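Local coordinates for tetraacyldisaccharide 4'-kinase (Aquifex aeolicus, PDB 4EHX), which probably transfers the gamma-phosphate of ATP to the 4'-position of a tetraacyldisaccharide 1-phosphate, forming lipid IVA in the last step of lipid IVA biosynthesis, at residues 53-58 with 106-111; 112-117 with 128-133; 229-234 with 239-244; 280-285 with 291-296. One frame throughout, in Å; residues are numbered along the deposited sequence.

In the fold
No hydrogen bond crosses between the paired segments of any of the four contacts, which rest mainly on packing. Contact 1 lies nearest the centre of the chain, about 9 Å from it, yet is partly buried, since the methionine and one leucine that carry it keep some exposure; it joins the helix after the P-loop to the end of helix 99-107. Contact 2 follows directly in the chain and is buried, with a single leucine set against strand 112-116. Contacts 3 and 4, also buried, lie together about 11 Å apart between centres, far from contact 2. Ring and carbonyl meet in contact 3, branched aliphatic groups in contact 4, and a probable hydrogen bond between G234 N and D281 OD2 links them.

Contact 1 of 4, residues 53-58 with 106-111; sequences SFVMYL and KLLPHV
V55 and M56, on the helix that follows the P-loop of this kinase, pack against L107 and L108 where helix 99-107 gives way to a turn. Just before them, F54 rests on L306 of helix 303-312. V55 makes the slighter contribution: its CG1 stands 4.4 Å from CD1 of L108, and both side chains also lie on I69 of strand 67-71, so this end of the contact runs into the interior. M56 carries most of the rest. With CG beside the backbone N (chi1 -67°) and the chain bent at its last torsion (chi3 66°), it leads away from its own helix and lays its sulfur by L107, SD being 4.0 Å from L107 CD1 and equally 4.0 Å from L107 CB. The terminal CE turns over the backbone of L107 and lies 4.0 Å from its carbonyl O. The two leucines thus divide the methionine between them, L107 taking the thioether end and L108 the root. Y57, next along, returns to L306. L107 also comes close to T52, a predicted ATP-binding residue, which places this packing next to the probable nucleotide site. L108 itself begins a type I beta turn to V111, closed by V111 N to L108 O, and its CD2 methyl presses on the helix backbone, 3.6 Å from M56 CA and 3.9 Å from M56 CG.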
loop_
_atom_site.group_PDB
_atom_site.type_symbol
_atom_site.label_atom_id
_atom_site.label_comp_id
_atom_site.label_asym_id
_atom_site.label_seq_id
_atom_site.Cartn_x
_atom_site.Cartn_y
_atom_site.Cartn_z
ATOM N N SER A 53 0.709 -3.207 3.475
ATOM C CA SER A 53 1.131 -4.394 4.224
ATOM C C SER A 53 1.458 -5.566 3.310
ATOM O O SER A 53 2.434 -6.296 3.535
ATOM C CB SER A 53 0.064 -4.826 5.242
ATOM O OG SER A 53 -0.092 -3.856 6.248
ATOM N N PHE A 54 0.645 -5.775 2.280
ATOM C CA PHE A 54 0.894 -6.898 1.402
ATOM C C PHE A 54 2.174 -6.713 0.596
ATOM O O PHE A 54 2.908 -7.670 0.363
ATOM C CB PHE A 54 -0.291 -7.190 0.459
ATOM C CG PHE A 54 -0.114 -8.461 -0.299
ATOM C CD1 PHE A 54 -0.381 -9.691 0.307
ATOM C CD2 PHE A 54 0.372 -8.445 -1.594
ATOM C CE1 PHE A 54 -0.178 -10.884 -0.376
ATOM C CE2 PHE A 54 0.590 -9.627 -2.273
ATOM C CZ PHE A 54 0.307 -10.850 -1.669
ATOM N N VAL A 55 2.441 -5.489 0.145
ATOM C CA VAL A 55 3.692 -5.237 -0.575
ATOM C C VAL A 55 4.902 -5.592 0.296
ATOM O O VAL A 55 5.840 -6.250 -0.165
ATOM C CB VAL A 55 3.784 -3.766 -1.089
ATOM C CG1 VAL A 55 5.154 -3.498 -1.655
ATOM C CG2 VAL A 55 2.703 -3.525 -2.150
ATOM N N MET A 56 4.879 -5.171 1.559
ATOM C CA MET A 56 5.971 -5.492 2.488
ATOM C C MET A 56 6.121 -7.000 2.629
ATOM O O MET A 56 7.225 -7.544 2.612
ATOM C CB MET A 56 5.690 -4.894 3.865
ATOM C CG MET A 56 5.705 -3.368 3.898
ATOM S SD MET A 56 4.961 -2.750 5.434
ATOM C CE MET A 56 6.168 -3.350 6.617
ATOM N N TYR A 57 4.988 -7.669 2.793
ATOM C CA TYR A 57 4.948 -9.116 2.934
ATOM C C TYR A 57 5.525 -9.819 1.703
ATOM O O TYR A 57 6.347 -10.735 1.811
ATOM C CB TYR A 57 3.507 -9.558 3.188
ATOM C CG TYR A 57 3.305 -11.039 3.026
ATOM C CD1 TYR A 57 3.600 -11.921 4.066
ATOM C CD2 TYR A 57 2.810 -11.561 1.835
ATOM C CE1 TYR A 57 3.416 -13.292 3.910
ATOM C CE2 TYR A 57 2.618 -12.918 1.672
ATOM C CZ TYR A 57 2.927 -13.779 2.707
ATOM O OH TYR A 57 2.740 -15.126 2.522
ATOM N N LEU A 58 5.095 -9.374 0.528
ATOM C CA LEU A 58 5.567 -9.933 -0.733
ATOM C C LEU A 58 7.063 -9.688 -0.936
ATOM O O LEU A 58 7.800 -10.580 -1.361
ATOM C CB LEU A 58 4.763 -9.312 -1.893
ATOM C CG LEU A 58 5.171 -9.674 -3.316
ATOM C CD1 LEU A 58 5.019 -11.183 -3.523
ATOM C CD2 LEU A 58 4.294 -8.884 -4.315
ATOM N N LYS A 106 10.667 3.676 3.284
ATOM C CA LYS A 106 11.062 3.556 4.683
ATOM C C LYS A 106 10.616 2.209 5.241
ATOM O O LYS A 106 11.274 1.636 6.103
ATOM C CB LYS A 106 10.500 4.707 5.533
ATOM C CG LYS A 106 11.045 6.086 5.186
ATOM C CD LYS A 106 12.581 6.185 5.274
ATOM C CE LYS A 106 13.096 5.960 6.667
ATOM N NZ LYS A 106 14.428 6.644 6.920
ATOM N N LEU A 107 9.501 1.694 4.736
ATOM C CA LEU A 107 9.020 0.390 5.197
ATOM C C LEU A 107 9.752 -0.810 4.581
ATOM O O LEU A 107 9.552 -1.935 5.032
ATOM C CB LEU A 107 7.510 0.258 4.968
ATOM C CG LEU A 107 6.606 1.222 5.732
ATOM C CD1 LEU A 107 5.206 1.191 5.131
ATOM C CD2 LEU A 107 6.617 0.856 7.229
ATOM N N LEU A 108 10.594 -0.575 3.567
ATOM C CA LEU A 108 11.325 -1.665 2.904
ATOM C C LEU A 108 12.839 -1.433 2.827
ATOM O O LEU A 108 13.363 -1.083 1.767
ATOM C CB LEU A 108 10.797 -1.867 1.474
ATOM C CG LEU A 108 9.298 -2.069 1.248
ATOM C CD1 LEU A 108 8.960 -1.847 -0.215
ATOM C CD2 LEU A 108 8.877 -3.449 1.698
ATOM N N PRO A 109 13.555 -1.660 3.939
ATOM C CA PRO A 109 14.993 -1.355 4.050
ATOM C C PRO A 109 15.978 -2.092 3.112
ATOM O O PRO A 109 17.144 -1.696 3.077
ATOM C CB PRO A 109 15.312 -1.671 5.527
ATOM C CG PRO A 109 14.178 -2.549 5.989
ATOM C CD PRO A 109 12.976 -2.064 5.233
ATOM N N HIS A 110 15.553 -3.118 2.378
ATOM C CA HIS A 110 16.471 -3.799 1.448
ATOM C C HIS A 110 15.992 -3.724 -0.009
ATOM O O HIS A 110 16.507 -4.420 -0.890
ATOM C CB HIS A 110 16.625 -5.270 1.828
ATOM C CG HIS A 110 16.932 -5.477 3.276
ATOM N ND1 HIS A 110 18.171 -5.211 3.817
ATOM C CD2 HIS A 110 16.152 -5.891 4.302
ATOM C CE1 HIS A 110 18.146 -5.465 5.112
ATOM N NE2 HIS A 110 16.932 -5.878 5.433
ATOM N N VAL A 111 15.021 -2.869 -0.255
ATOM C CA VAL A 111 14.361 -2.855 -1.561
ATOM C C VAL A 111 14.485 -1.483 -2.220
ATOM O O VAL A 111 14.449 -0.470 -1.530
ATOM C CB VAL A 111 12.876 -3.217 -1.390
ATOM C CG1 VAL A 111 12.155 -3.115 -2.702
ATOM C CG2 VAL A 111 12.742 -4.632 -0.805
#

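Contact 2 of 4, residues 112-117 with 128-133; sequences SVVASE and EKLSPE
L130 points its branched end at strand 112-116 and meets two residues there, S112 and V114, whose side chains emerge on the same face of the strand. Its CD1 methyl does most of the touching, lying 3.7 Å from S112 CB and 3.9 Å from V114 CG2. V114 and L130 run past one another in opposite senses, with only these methyl ends in contact. The leucine CG lies beside its own backbone N (chi1 -58°), and from there CD1 heads for the strand while CD2 passes 4.0 Å from S112 OG. That hydroxyl is engaged elsewhere, in a hydrogen bond with Y87 N, so the serine offers L130 its CB methylene while its oxygen is paired with that backbone nitrogen. After L130, S131 leaves helical geometry with a positive phi (32°) as the chain turns away. The carbonyl O of L130 is held by Y87 OH and R66 NH2, which fixes the backbone that presents the leucine. Strand 112-116 lies between strands 67-71 and 81-86; helix 119-130 packs on one of its faces through L130, and helix 99-107 touches V113 and A115 on the other.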
loop_
_atom_site.group_PDB
_atom_site.type_symbol
_atom_site.label_atom_id
_atom_site.label_comp_id
_atom_site.label_asym_id
_atom_site.label_seq_id
_atom_site.Cartn_x
_atom_site.Cartn_y
_atom_site.Cartn_z
ATOM N N SER A 112 14.629 -1.444 -3.547
ATOM C CA SER A 112 14.627 -0.170 -4.257
ATOM C C SER A 112 13.196 0.319 -4.511
ATOM O O SER A 112 12.270 -0.476 -4.590
ATOM C CB SER A 112 15.403 -0.263 -5.582
ATOM O OG SER A 112 16.774 -0.572 -5.360
ATOM N N VAL A 113 13.033 1.632 -4.620
ATOM C CA VAL A 113 11.732 2.235 -4.918
ATOM C C VAL A 113 11.921 3.295 -5.988
ATOM O O VAL A 113 12.792 4.172 -5.888
ATOM C CB VAL A 113 11.092 2.885 -3.680
ATOM C CG1 VAL A 113 9.762 3.573 -4.053
ATOM C CG2 VAL A 113 10.869 1.842 -2.596
ATOM N N VAL A 114 11.108 3.197 -7.025
ATOM C CA VAL A 114 11.132 4.167 -8.110
ATOM C C VAL A 114 9.722 4.729 -8.286
ATOM O O VAL A 114 8.741 3.984 -8.276
ATOM C CB VAL A 114 11.644 3.505 -9.423
ATOM C CG1 VAL A 114 11.348 4.391 -10.633
ATOM C CG2 VAL A 114 13.142 3.185 -9.298
ATOM N N ALA A 115 9.630 6.055 -8.391
ATOM C CA ALA A 115 8.356 6.722 -8.601
ATOM C C ALA A 115 8.277 7.184 -10.055
ATOM O O ALA A 115 9.160 7.885 -10.550
ATOM C CB ALA A 115 8.208 7.921 -7.646
ATOM N N SER A 116 7.215 6.780 -10.732
ATOM C CA SER A 116 7.024 7.162 -12.113
ATOM C C SER A 116 5.572 6.888 -12.465
ATOM O O SER A 116 5.088 5.781 -12.275
ATOM C CB SER A 116 7.950 6.314 -12.991
ATOM O OG SER A 116 7.951 6.760 -14.324
ATOM N N GLU A 117 4.867 7.904 -12.955
ATOM C CA GLU A 117 3.497 7.715 -13.431
ATOM C C GLU A 117 3.437 6.573 -14.455
ATOM O O GLU A 117 2.565 5.687 -14.397
ATOM C CB GLU A 117 3.023 9.012 -14.091
ATOM C CG GLU A 117 1.563 9.022 -14.487
ATOM C CD GLU A 117 0.657 9.323 -13.313
ATOM O OE1 GLU A 117 1.138 9.926 -12.327
ATOM O OE2 GLU A 117 -0.535 8.955 -13.378
ATOM N N GLU A 128 18.482 0.197 -15.744
ATOM C CA GLU A 128 19.726 0.876 -16.070
ATOM C C GLU A 128 20.581 1.144 -14.831
ATOM O O GLU A 128 21.784 0.900 -14.836
ATOM C CB GLU A 128 19.411 2.185 -16.797
ATOM C CG GLU A 128 20.620 3.030 -17.152
ATOM C CD GLU A 128 20.229 4.295 -17.891
ATOM O OE1 GLU A 128 19.013 4.565 -18.011
ATOM O OE2 GLU A 128 21.135 5.018 -18.355
ATOM N N LYS A 129 19.954 1.629 -13.762
ATOM C CA LYS A 129 20.698 2.127 -12.605
ATOM C C LYS A 129 20.776 1.158 -11.426
ATOM O O LYS A 129 21.678 1.264 -10.603
ATOM C CB LYS A 129 20.087 3.444 -12.106
ATOM C CG LYS A 129 19.982 4.546 -13.148
ATOM C CD LYS A 129 21.347 4.987 -13.641
ATOM C CE LYS A 129 21.225 6.161 -14.603
ATOM N NZ LYS A 129 22.542 6.504 -15.224
ATOM N N LEU A 130 19.826 0.235 -11.322
ATOM C CA LEU A 130 19.702 -0.572 -10.106
ATOM C C LEU A 130 19.815 -2.088 -10.337
ATOM O O LEU A 130 19.844 -2.864 -9.379
ATOM C CB LEU A 130 18.364 -0.271 -9.425
ATOM C CG LEU A 130 18.052 1.178 -9.019
ATOM C CD1 LEU A 130 16.570 1.369 -8.697
ATOM C CD2 LEU A 130 18.922 1.622 -7.847
ATOM N N SER A 131 19.858 -2.490 -11.605
ATOM C CA SER A 131 19.772 -3.901 -12.025
ATOM C C SER A 131 18.928 -4.867 -11.166
ATOM O O SER A 131 19.413 -5.898 -10.712
ATOM C CB SER A 131 21.168 -4.482 -12.263
ATOM O OG SER A 131 21.962 -4.369 -11.100
ATOM N N PRO A 132 17.649 -4.540 -10.963
ATOM C CA PRO A 132 16.747 -5.424 -10.219
ATOM C C PRO A 132 16.490 -6.767 -10.909
ATOM O O PRO A 132 16.628 -6.892 -12.124
ATOM C CB PRO A 132 15.453 -4.605 -10.135
ATOM C CG PRO A 132 15.468 -3.790 -11.379
ATOM C CD PRO A 132 16.909 -3.462 -11.656
ATOM N N GLU A 133 16.125 -7.772 -10.121
ATOM C CA GLU A 133 15.736 -9.065 -10.666
ATOM C C GLU A 133 14.223 -9.219 -10.796
ATOM O O GLU A 133 13.752 -10.086 -11.512
ATOM C CB GLU A 133 16.290 -10.176 -9.787
ATOM C CG GLU A 133 17.792 -10.253 -9.886
ATOM C CD GLU A 133 18.397 -11.182 -8.861
ATOM O OE1 GLU A 133 18.118 -11.010 -7.661
ATOM O OE2 GLU A 133 19.145 -12.087 -9.268
#

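Contact 3 of 4, residues 229-234 with 239-244; sequences VIAFSG and GQFRKV
Strand 229-233 and helix segment 239-244 run nearly antiparallel, at 151° between their N-to-C directions, their axes approach to 8.8 Å, and F241 spans the gap to reach A231 and S233. These are the first strand and the helix of a beta-alpha-beta unit completed by strand 252-257. The phenylalanine sends its ring away from the helix with CG anti to the backbone N (chi1 -166°), and one side of the ring, CD2 and CE2, does the touching. CE2 comes to 4.2 Å from A231 CB, while CD2 lies 4.1 Å from S233 CB. Both of those residues point at the helix, as alternate positions of a strand do. Between them F232 directs its own side chain away, to the other face, where its ring meets that of F267, and it gives F241 only backbone: the carbonyl O is 3.4 Å from F241 CE2 and 3.8 Å from CD2. This oxygen approaches the ring obliquely. The other side of the ring, at CE1, rests on L294 of strand 291-300, which V244 touches as well. Beside A231 and S233 the ring comes close to the strand backbone. What joins strand and helix is therefore dispersion, supplemented perhaps by a weak attraction of aromatic C-H groups to F232 O, an oxygen whose hydrogen bond comes from T277 OG1.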
loop_
_atom_site.group_PDB
_atom_site.type_symbol
_atom_site.label_atom_id
_atom_site.label_comp_id
_atom_site.label_asym_id
_atom_site.label_seq_id
_atom_site.Cartn_x
_atom_site.Cartn_y
_atom_site.Cartn_z
ATOM N N VAL A 229 0.462 6.700 27.001
ATOM C CA VAL A 229 1.034 7.395 25.856
ATOM C C VAL A 229 0.184 8.576 25.427
ATOM O O VAL A 229 -0.994 8.676 25.773
ATOM C CB VAL A 229 1.195 6.458 24.653
ATOM C CG1 VAL A 229 2.062 5.267 25.020
ATOM C CG2 VAL A 229 -0.173 6.012 24.158
ATOM N N ILE A 230 0.797 9.473 24.668
ATOM C CA ILE A 230 0.071 10.530 23.988
ATOM C C ILE A 230 -0.011 10.126 22.521
ATOM O O ILE A 230 1.012 9.914 21.876
ATOM C CB ILE A 230 0.803 11.873 24.114
ATOM C CG1 ILE A 230 0.879 12.297 25.584
ATOM C CG2 ILE A 230 0.104 12.934 23.291
ATOM C CD1 ILE A 230 1.852 13.423 25.849
ATOM N N ALA A 231 -1.222 9.993 22.001
ATOM C CA ALA A 231 -1.399 9.584 20.614
ATOM C C ALA A 231 -1.883 10.747 19.760
ATOM O O ALA A 231 -2.554 11.663 20.252
ATOM C CB ALA A 231 -2.370 8.416 20.518
ATOM N N PHE A 232 -1.542 10.703 18.476
ATOM C CA PHE A 232 -1.947 11.746 17.550
ATOM C C PHE A 232 -1.956 11.269 16.100
ATOM O O PHE A 232 -1.261 10.318 15.731
ATOM C CB PHE A 232 -1.099 13.011 17.725
ATOM C CG PHE A 232 0.342 12.857 17.312
ATOM C CD1 PHE A 232 0.724 13.050 15.990
ATOM C CD2 PHE A 232 1.319 12.558 18.251
ATOM C CE1 PHE A 232 2.044 12.923 15.607
ATOM C CE2 PHE A 232 2.650 12.430 17.875
ATOM C CZ PHE A 232 3.012 12.616 16.554
ATOM N N SER A 233 -2.767 11.928 15.287
ATOM C CA SER A 233 -2.945 11.519 13.905
ATOM C C SER A 233 -3.062 12.740 13.011
ATOM O O SER A 233 -3.704 13.729 13.371
ATOM C CB SER A 233 -4.186 10.638 13.763
ATOM O OG SER A 233 -4.245 10.070 12.468
ATOM N N GLY A 234 -2.428 12.661 11.847
ATOM C CA GLY A 234 -2.379 13.769 10.917
ATOM C C GLY A 234 -3.364 13.623 9.778
ATOM O O GLY A 234 -3.063 13.984 8.642
ATOM N N GLY A 239 -10.476 8.463 13.749
ATOM C CA GLY A 239 -11.435 7.434 14.099
ATOM C C GLY A 239 -10.770 6.072 14.079
ATOM O O GLY A 239 -10.839 5.326 15.059
ATOM N N GLN A 240 -10.129 5.743 12.960
ATOM C CA GLN A 240 -9.485 4.443 12.788
ATOM C C GLN A 240 -8.399 4.204 13.842
ATOM O O GLN A 240 -8.443 3.222 14.588
ATOM C CB GLN A 240 -8.889 4.327 11.382
ATOM C CG GLN A 240 -9.127 2.982 10.703
ATOM C CD GLN A 240 -10.588 2.750 10.356
ATOM O OE1 GLN A 240 -11.227 3.584 9.710
ATOM N NE2 GLN A 240 -11.128 1.615 10.790
ATOM N N PHE A 241 -7.427 5.112 13.893
ATOM C CA PHE A 241 -6.318 5.033 14.842
ATOM C C PHE A 241 -6.808 4.879 16.287
ATOM O O PHE A 241 -6.328 4.013 17.017
ATOM C CB PHE A 241 -5.437 6.279 14.711
ATOM C CG PHE A 241 -4.094 6.159 15.383
ATOM C CD1 PHE A 241 -3.458 4.934 15.485
ATOM C CD2 PHE A 241 -3.474 7.277 15.914
ATOM C CE1 PHE A 241 -2.224 4.823 16.104
ATOM C CE2 PHE A 241 -2.241 7.177 16.533
ATOM C CZ PHE A 241 -1.612 5.948 16.627
ATOM N N ARG A 242 -7.765 5.714 16.693
ATOM C CA ARG A 242 -8.315 5.651 18.048
ATOM C C ARG A 242 -8.887 4.272 18.368
ATOM O O ARG A 242 -8.671 3.734 19.456
ATOM C CB ARG A 242 -9.399 6.716 18.259
ATOM C CG ARG A 242 -8.883 8.142 18.392
ATOM C CD ARG A 242 -10.031 9.128 18.599
ATOM N NE ARG A 242 -10.615 9.018 19.932
ATOM C CZ ARG A 242 -10.407 9.893 20.912
ATOM N NH1 ARG A 242 -9.642 10.956 20.706
ATOM N NH2 ARG A 242 -10.974 9.710 22.096
ATOM N N LYS A 243 -9.627 3.714 17.416
ATOM C CA LYS A 243 -10.238 2.403 17.588
ATOM C C LYS A 243 -9.176 1.328 17.806
ATOM O O LYS A 243 -9.248 0.549 18.760
ATOM C CB LYS A 243 -11.103 2.060 16.372
ATOM C CG LYS A 243 -11.917 0.782 16.522
ATOM C CD LYS A 243 -12.889 0.878 17.688
ATOM C CE LYS A 243 -13.685 -0.410 17.858
ATOM N NZ LYS A 243 -14.516 -0.719 16.661
ATOM N N VAL A 244 -8.185 1.295 16.920
ATOM C CA VAL A 244 -7.128 0.296 16.988
ATOM C C VAL A 244 -6.392 0.344 18.325
ATOM O O VAL A 244 -6.124 -0.693 18.934
ATOM C CB VAL A 244 -6.109 0.476 15.849
ATOM C CG1 VAL A 244 -4.939 -0.491 16.024
ATOM C CG2 VAL A 244 -6.785 0.283 14.494
#

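Contact 4 of 4, residues 280-285 with 291-296; sequences KDLIKL and VFALNF
A first torsion of -175° turns CG of L282 away from its own backbone N and toward the strand, and with chi2 at 63° its two methyls part to meet different residues. CD1 goes to V291, 3.7 Å from its CG1 and 3.6 Å from its carbonyl O; CD2 goes to A293, 3.8 Å from CB. The leucine thus straddles F292, whose side chain leaves on the other face. V291 has CG1 anti to its own N (chi1 180°), which puts this methyl in contact with both leucines: L282 and V291 point opposite ways as they pass, whereas L285 comes to V291 at about a right angle, its CD1 4.2 Å from CG1. L282 and L285 are the ends of a type I beta turn, closed by L285 N to L282 O at 3.0 Å, a bond consistent with both bearing on one valine. The pair belongs to a beta-alpha-beta unit in which strand 275-277 leads through short helix 279-282 to strand 291-300. L285 CD1 also packs on the ring of F232, and D281, in the same helix, is hydrogen-bonded to T278 OG1 and Y264 OH, and probably to G234 N. Since every contact across the segments is between hydrocarbon and hydrocarbon or backbone, segment 280-285 is held on the strand by the fit of methyl groups; no polar bond crosses between the segments, and those nearby are of D281 and of the turn.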
loop_
_atom_site.group_PDB
_atom_site.type_symbol
_atom_site.label_atom_id
_atom_site.label_comp_id
_atom_site.label_asym_id
_atom_site.label_seq_id
_atom_site.Cartn_x
_atom_site.Cartn_y
_atom_site.Cartn_z
ATOM N N LYS A 280 2.366 7.144 8.298
ATOM C CA LYS A 280 2.346 8.290 7.393
ATOM C C LYS A 280 2.732 9.584 8.106
ATOM O O LYS A 280 3.329 10.478 7.507
ATOM C CB LYS A 280 0.978 8.453 6.727
ATOM C CG LYS A 280 0.919 9.639 5.769
ATOM C CD LYS A 280 -0.456 9.817 5.144
ATOM C CE LYS A 280 -0.479 11.034 4.225
ATOM N NZ LYS A 280 -1.830 11.280 3.645
ATOM N N ASP A 281 2.368 9.693 9.380
ATOM C CA ASP A 281 2.792 10.842 10.183
ATOM C C ASP A 281 4.249 10.694 10.615
ATOM O O ASP A 281 5.022 11.656 10.629
ATOM C CB ASP A 281 1.911 10.974 11.423
ATOM C CG ASP A 281 0.502 11.401 11.091
ATOM O OD1 ASP A 281 0.326 12.566 10.680
ATOM O OD2 ASP A 281 -0.424 10.580 11.252
ATOM N N LEU A 282 4.618 9.468 10.955
ATOM C CA LEU A 282 5.929 9.204 11.526
ATOM C C LEU A 282 7.061 9.608 10.583
ATOM O O LEU A 282 8.139 9.967 11.040
ATOM C CB LEU A 282 6.037 7.728 11.913
ATOM C CG LEU A 282 7.299 7.256 12.636
ATOM C CD1 LEU A 282 7.463 7.942 14.015
ATOM C CD2 LEU A 282 7.254 5.746 12.774
ATOM N N ILE A 283 6.826 9.553 9.271
ATOM C CA ILE A 283 7.900 9.855 8.323
ATOM C C ILE A 283 8.366 11.305 8.452
ATOM O O ILE A 283 9.474 11.638 8.043
ATOM C CB ILE A 283 7.529 9.548 6.847
ATOM C CG1 ILE A 283 6.272 10.304 6.427
ATOM C CG2 ILE A 283 7.356 8.057 6.631
ATOM C CD1 ILE A 283 5.913 10.123 4.956
ATOM N N LYS A 284 7.529 12.150 9.048
ATOM C CA LYS A 284 7.834 13.573 9.166
ATOM C C LYS A 284 8.448 13.906 10.516
ATOM O O LYS A 284 8.753 15.063 10.801
ATOM C CB LYS A 284 6.570 14.409 8.940
ATOM C CG LYS A 284 5.976 14.252 7.550
ATOM C CD LYS A 284 4.465 14.127 7.610
ATOM C CE LYS A 284 3.879 13.839 6.237
ATOM N NZ LYS A 284 4.172 14.938 5.280
ATOM N N LEU A 285 8.638 12.881 11.343
ATOM C CA LEU A 285 9.115 13.067 12.707
ATOM C C LEU A 285 10.333 12.206 13.013
ATOM O O LEU A 285 10.561 11.817 14.162
ATOM C CB LEU A 285 8.000 12.755 13.701
ATOM C CG LEU A 285 6.792 13.685 13.625
ATOM C CD1 LEU A 285 5.630 13.111 14.413
ATOM C CD2 LEU A 285 7.181 15.065 14.148
ATOM N N VAL A 291 8.849 8.823 19.632
ATOM C CA VAL A 291 7.642 8.756 18.801
ATOM C C VAL A 291 7.638 7.461 17.996
ATOM O O VAL A 291 8.617 7.163 17.318
ATOM C CB VAL A 291 7.589 9.944 17.834
ATOM C CG1 VAL A 291 6.349 9.881 16.960
ATOM C CG2 VAL A 291 7.659 11.265 18.607
ATOM N N PHE A 292 6.538 6.708 18.072
ATOM C CA PHE A 292 6.444 5.372 17.483
ATOM C C PHE A 292 5.143 5.174 16.711
ATOM O O PHE A 292 4.171 5.907 16.909
ATOM C CB PHE A 292 6.507 4.310 18.593
ATOM C CG PHE A 292 7.722 4.419 19.469
ATOM C CD1 PHE A 292 7.739 5.287 20.548
ATOM C CD2 PHE A 292 8.849 3.659 19.206
ATOM C CE1 PHE A 292 8.864 5.400 21.346
ATOM C CE2 PHE A 292 9.976 3.761 20.008
ATOM C CZ PHE A 292 9.983 4.637 21.075
ATOM N N ALA A 293 5.132 4.165 15.841
ATOM C CA ALA A 293 3.917 3.719 15.165
ATOM C C ALA A 293 3.670 2.246 15.493
ATOM O O ALA A 293 4.564 1.550 15.960
ATOM C CB ALA A 293 4.028 3.927 13.641
ATOM N N LEU A 294 2.451 1.777 15.270
ATOM C CA LEU A 294 2.155 0.376 15.481
ATOM C C LEU A 294 2.625 -0.430 14.270
ATOM O O LEU A 294 2.563 0.035 13.129
ATOM C CB LEU A 294 0.662 0.180 15.703
ATOM C CG LEU A 294 0.016 1.047 16.787
ATOM C CD1 LEU A 294 -1.490 0.807 16.839
ATOM C CD2 LEU A 294 0.652 0.780 18.137
ATOM N N ASN A 295 3.104 -1.641 14.521
ATOM C CA ASN A 295 3.559 -2.499 13.437
ATOM C C ASN A 295 2.752 -3.783 13.412
ATOM O O ASN A 295 2.697 -4.518 14.399
ATOM C CB ASN A 295 5.054 -2.799 13.582
ATOM C CG ASN A 295 5.671 -3.343 12.301
ATOM O OD1 ASN A 295 5.039 -3.359 11.243
ATOM N ND2 ASN A 295 6.919 -3.772 12.389
ATOM N N PHE A 296 2.105 -4.027 12.283
ATOM C CA PHE A 296 1.341 -5.243 12.073
ATOM C C PHE A 296 2.067 -6.142 11.080
ATOM O O PHE A 296 2.847 -5.665 10.259
ATOM C CB PHE A 296 -0.056 -4.894 11.565
ATOM C CG PHE A 296 -0.914 -4.239 12.597
ATOM C CD1 PHE A 296 -0.739 -2.903 12.913
ATOM C CD2 PHE A 296 -1.887 -4.961 13.268
ATOM C CE1 PHE A 296 -1.528 -2.299 13.878
ATOM C CE2 PHE A 296 -2.677 -4.367 14.227
ATOM C CZ PHE A 296 -2.493 -3.030 14.537
#